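Local coordinates for small S protein (Podospora anserina, PDB 2WVQ) that controls heterokaryon incompatibility, forming the [het-s] prion and reacting lethally with het-S, and is seen here as its globular HeLo domain, at residues 61-66 with 176-181; 23-28 with 86-91. The protein carries 2 engineered substitutions. All coordinates share one frame; numbering follows the deposited sequence.

How the interactions relate
Interaction 2 packs two helices of the globular domain, 18-28 and 79-108, against each other, its centre about 10 Å from the centre of the chain, whereas interaction 1 joins the end of a helix to a loop. Interaction 1 lies farther out, about 16 Å from that centre, where the end of helix 42-62 meets the connection between helices 157-176 and 181-191. Their centres are about 15 Å apart, and the side chains of Asn66 and Asn23 touch between them. Helix 42-62 belongs to both settings: its end enters interaction 1, and its Leu56 packs on Cys25 and Ile91 of interaction 2. Both contacts are buried parts of the globular domain.

Interaction 1. Residues 61-66 with 176-181; sequences EAVKIN and KAFPIE
Val63 lays one methyl group over a face of the Phe178 ring, while Ala62 meets the branched side chain of Ile180. CG2 of Val63 sits 4.1 Å from the centroid of the Phe178 ring and 28° off its normal, a CH-pi contact displaced toward the root of the ring: the nearest ring atom is CG of Phe178, 3.7 Å from Val63 CG2. Beside it, Ala62 CB and Ile180 CD1 approach to 3.5 Å, tighter than usual for two carbons. Ile180 holds CG1 between its backbone N and carbonyl carbon (chi1 60°), and from there the extended branch carries CD1 to the alanine. Its other branch, CG2, rests 3.7 Å from the carbonyl O of Ala62. The backbones that present these groups both turn here: a Schellman motif at Lys64 ends helix 42-62, and across from it an inverse gamma turn centred on Pro179 leads to Ile180, the N-cap of helix 181-191. Farther out, Trp59 packs on Ile180 and Phe71 on Val63, and Val183 and Cys184 reach Ala62. The contact is thus wholly apolar between side chains, depending on shape and burial to join a helix terminus to an interhelical loop.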
# COMPACT_ATOMS: atom_id res chain seq x y z
N GLU A 61 6.20 -23.61 2.93
CA GLU A 61 6.35 -25.08 2.93
C GLU A 61 7.20 -25.57 1.75
O GLU A 61 8.02 -26.50 1.92
CB GLU A 61 4.96 -25.75 2.88
CG GLU A 61 4.94 -27.29 2.98
CD GLU A 61 5.27 -27.82 4.36
OE1 GLU A 61 5.49 -27.02 5.30
OE2 GLU A 61 5.30 -29.06 4.54
N ALA A 62 6.98 -24.96 0.58
CA ALA A 62 7.66 -25.33 -0.66
C ALA A 62 9.18 -25.12 -0.58
O ALA A 62 10.00 -25.93 -1.07
CB ALA A 62 7.11 -24.51 -1.80
N VAL A 63 9.53 -24.00 0.04
CA VAL A 63 10.89 -23.55 0.27
C VAL A 63 11.53 -24.13 1.56
O VAL A 63 12.71 -23.91 1.81
CB VAL A 63 10.75 -22.00 0.26
CG1 VAL A 63 10.87 -21.35 1.66
CG2 VAL A 63 11.43 -21.38 -0.89
N LYS A 64 10.76 -24.86 2.38
CA LYS A 64 11.25 -25.40 3.66
C LYS A 64 11.79 -24.26 4.56
O LYS A 64 12.90 -24.33 5.12
CB LYS A 64 12.32 -26.50 3.43
CG LYS A 64 11.83 -27.59 2.52
CD LYS A 64 12.83 -28.76 2.37
CE LYS A 64 12.10 -30.10 2.08
NZ LYS A 64 11.41 -30.13 0.76
N ILE A 65 10.98 -23.22 4.68
CA ILE A 65 11.31 -21.99 5.39
C ILE A 65 11.82 -22.20 6.81
O ILE A 65 12.73 -21.51 7.27
CB ILE A 65 10.04 -20.98 5.38
CG1 ILE A 65 10.38 -19.63 6.02
CG2 ILE A 65 8.86 -21.60 6.08
CD1 ILE A 65 11.02 -18.60 5.09
N ASN A 66 11.24 -23.16 7.52
CA ASN A 66 11.61 -23.43 8.90
C ASN A 66 12.82 -24.35 9.13
O ASN A 66 13.35 -24.43 10.25
CB ASN A 66 10.41 -23.98 9.64
CG ASN A 66 9.40 -22.95 9.91
OD1 ASN A 66 8.19 -23.22 9.81
ND2 ASN A 66 9.86 -21.71 10.18
N LYS A 176 8.72 -16.67 -7.88
CA LYS A 176 9.65 -16.40 -8.97
C LYS A 176 11.12 -16.57 -8.54
O LYS A 176 11.97 -16.97 -9.34
CB LYS A 176 9.42 -14.98 -9.54
CG LYS A 176 9.61 -14.80 -11.06
CD LYS A 176 11.09 -14.52 -11.44
CE LYS A 176 11.37 -14.68 -12.93
NZ LYS A 176 10.60 -13.70 -13.77
N ALA A 177 11.43 -16.25 -7.28
CA ALA A 177 12.81 -16.25 -6.81
C ALA A 177 13.35 -17.63 -6.40
O ALA A 177 14.53 -17.77 -6.06
CB ALA A 177 12.98 -15.24 -5.66
N PHE A 178 12.48 -18.65 -6.42
CA PHE A 178 12.84 -20.00 -5.97
C PHE A 178 12.31 -21.08 -6.93
O PHE A 178 11.25 -20.90 -7.53
CB PHE A 178 12.37 -20.22 -4.52
CG PHE A 178 13.04 -19.30 -3.53
CD1 PHE A 178 12.55 -18.01 -3.29
CD2 PHE A 178 14.19 -19.70 -2.85
CE1 PHE A 178 13.21 -17.16 -2.39
CE2 PHE A 178 14.82 -18.87 -1.95
CZ PHE A 178 14.33 -17.59 -1.73
N PRO A 179 13.07 -22.19 -7.10
CA PRO A 179 12.71 -23.23 -8.08
C PRO A 179 11.56 -24.17 -7.64
O PRO A 179 11.75 -25.40 -7.62
CB PRO A 179 14.02 -24.02 -8.22
CG PRO A 179 14.60 -23.97 -6.86
CD PRO A 179 14.32 -22.55 -6.39
N ILE A 180 10.39 -23.62 -7.31
CA ILE A 180 9.35 -24.43 -6.65
C ILE A 180 8.03 -24.63 -7.42
O ILE A 180 6.99 -24.91 -6.82
CB ILE A 180 9.05 -23.91 -5.20
CG1 ILE A 180 8.56 -22.45 -5.24
CG2 ILE A 180 10.27 -24.11 -4.30
CD1 ILE A 180 8.04 -21.92 -3.94
N GLU A 181 8.07 -24.51 -8.74
CA GLU A 181 6.81 -24.58 -9.50
C GLU A 181 6.07 -25.91 -9.29
O GLU A 181 4.92 -25.92 -8.82
CB GLU A 181 7.02 -24.28 -10.99
CG GLU A 181 5.86 -23.49 -11.57
CD GLU A 181 5.54 -23.86 -13.01
OE1 GLU A 181 6.40 -23.64 -13.89
OE2 GLU A 181 4.41 -24.36 -13.25

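Interaction 2. Residues 23-28 with 86-91; sequences NNCVAC and SIVEEI. Engineered in segment 23-28: Ala27 (natural residue Asp).
Cys25 and Ile91 bring helices 18-28 and 79-108 together, their CA atoms 6.5 Å apart. Cys25 carries the first helix's share of the contact, reaching across with its sulfur to Val88 and Ile91, one turn apart on the partner helix. Its SG stands 3.7 Å from CB of Ile91 and 4.1 Å from CG2 of Val88. The same sulfur comes within 3.2 Å of the carbonyl O of Val88, a close polar approach within an otherwise apolar contact. Ile91 offers its shorter branch: chi1 of -66° sets CG2 opposite the backbone N, where it lies 3.7 Å from Cys25 SG and also packs against Cys25 CB. Leu56 of helix 42-62 packs on both Cys25 and Ile91, making this a three-helix junction, while Leu21 and Phe22 cover Val88. Glu89 and Glu90 start out away from segment 23-28 and form salt bridges with Lys100 and Arg104 of the second subunit, respectively. Helix 79-108 therefore divides its chemistry, with an apolar side facing the core of its own domain and a largely polar side, including Glu89 and Glu90, at the homodimer interface; on the inner side, a small, polarisable sulfur is consistent with the close approach of the two helices.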
# COMPACT_ATOMS: atom_id res chain seq x y z
N ASN A 23 6.76 -15.95 9.17
CA ASN A 23 5.77 -16.51 10.13
C ASN A 23 4.87 -15.41 10.72
O ASN A 23 3.68 -15.63 10.92
CB ASN A 23 6.41 -17.38 11.24
CG ASN A 23 7.01 -18.70 10.68
OD1 ASN A 23 6.41 -19.37 9.84
ND2 ASN A 23 8.22 -19.02 11.11
N ASN A 24 5.44 -14.23 10.92
CA ASN A 24 4.67 -13.01 11.29
C ASN A 24 3.62 -12.55 10.27
O ASN A 24 2.51 -12.17 10.67
CB ASN A 24 5.64 -11.89 11.71
CG ASN A 24 6.40 -12.24 13.01
OD1 ASN A 24 5.97 -13.12 13.76
ND2 ASN A 24 7.51 -11.55 13.28
N CYS A 25 3.97 -12.60 8.99
CA CYS A 25 3.08 -12.32 7.87
C CYS A 25 1.85 -13.24 7.89
O CYS A 25 0.69 -12.77 7.80
CB CYS A 25 3.81 -12.45 6.49
SG CYS A 25 5.04 -11.17 6.06
N VAL A 26 2.10 -14.54 7.99
CA VAL A 26 0.98 -15.53 8.03
C VAL A 26 0.10 -15.22 9.25
O VAL A 26 -1.13 -15.15 9.14
CB VAL A 26 1.49 -17.00 8.04
CG1 VAL A 26 0.25 -18.04 8.19
CG2 VAL A 26 2.31 -17.28 6.76
N ALA A 27 0.72 -14.97 10.40
CA ALA A 27 -0.04 -14.64 11.61
C ALA A 27 -0.86 -13.33 11.53
O ALA A 27 -1.87 -13.22 12.25
CB ALA A 27 0.85 -14.66 12.84
N CYS A 28 -0.47 -12.40 10.65
CA CYS A 28 -1.22 -11.12 10.41
C CYS A 28 -2.65 -11.34 10.01
O CYS A 28 -3.52 -10.62 10.48
CB CYS A 28 -0.58 -10.25 9.33
SG CYS A 28 0.87 -9.24 9.85
N SER A 86 12.99 -8.72 1.78
CA SER A 86 12.32 -7.50 1.38
C SER A 86 10.82 -7.70 1.15
O SER A 86 10.03 -6.88 1.61
CB SER A 86 12.97 -6.93 0.13
OG SER A 86 12.48 -5.64 -0.12
N ILE A 87 10.43 -8.79 0.49
CA ILE A 87 9.02 -9.02 0.13
C ILE A 87 8.17 -9.21 1.38
O ILE A 87 7.07 -8.67 1.53
CB ILE A 87 8.84 -10.23 -0.82
CG1 ILE A 87 9.25 -9.87 -2.24
CG2 ILE A 87 7.37 -10.66 -0.82
CD1 ILE A 87 9.76 -11.03 -3.08
N VAL A 88 8.71 -10.01 2.29
CA VAL A 88 8.07 -10.32 3.55
C VAL A 88 7.99 -9.02 4.46
O VAL A 88 6.96 -8.78 5.10
CB VAL A 88 8.86 -11.58 4.05
CG1 VAL A 88 9.79 -11.37 5.24
CG2 VAL A 88 8.03 -12.89 3.88
N GLU A 89 9.03 -8.19 4.46
CA GLU A 89 8.98 -6.90 5.18
C GLU A 89 7.87 -6.02 4.56
O GLU A 89 7.07 -5.44 5.29
CB GLU A 89 10.33 -6.17 5.16
CG GLU A 89 11.36 -6.73 6.09
CD GLU A 89 12.77 -6.27 5.78
OE1 GLU A 89 13.63 -6.48 6.65
OE2 GLU A 89 13.02 -5.73 4.69
N GLU A 90 7.80 -5.95 3.22
CA GLU A 90 6.73 -5.22 2.54
C GLU A 90 5.29 -5.78 2.78
O GLU A 90 4.34 -4.99 2.90
CB GLU A 90 7.05 -5.03 1.05
CG GLU A 90 6.66 -3.59 0.58
CD GLU A 90 6.91 -3.33 -0.87
OE1 GLU A 90 6.04 -2.70 -1.52
OE2 GLU A 90 7.98 -3.74 -1.39
N ILE A 91 5.12 -7.10 2.91
CA ILE A 91 3.79 -7.66 3.33
C ILE A 91 3.42 -7.14 4.74
O ILE A 91 2.26 -6.75 4.98
CB ILE A 91 3.69 -9.25 3.24
CG1 ILE A 91 3.79 -9.71 1.80
CG2 ILE A 91 2.36 -9.78 3.85
CD1 ILE A 91 4.15 -11.21 1.61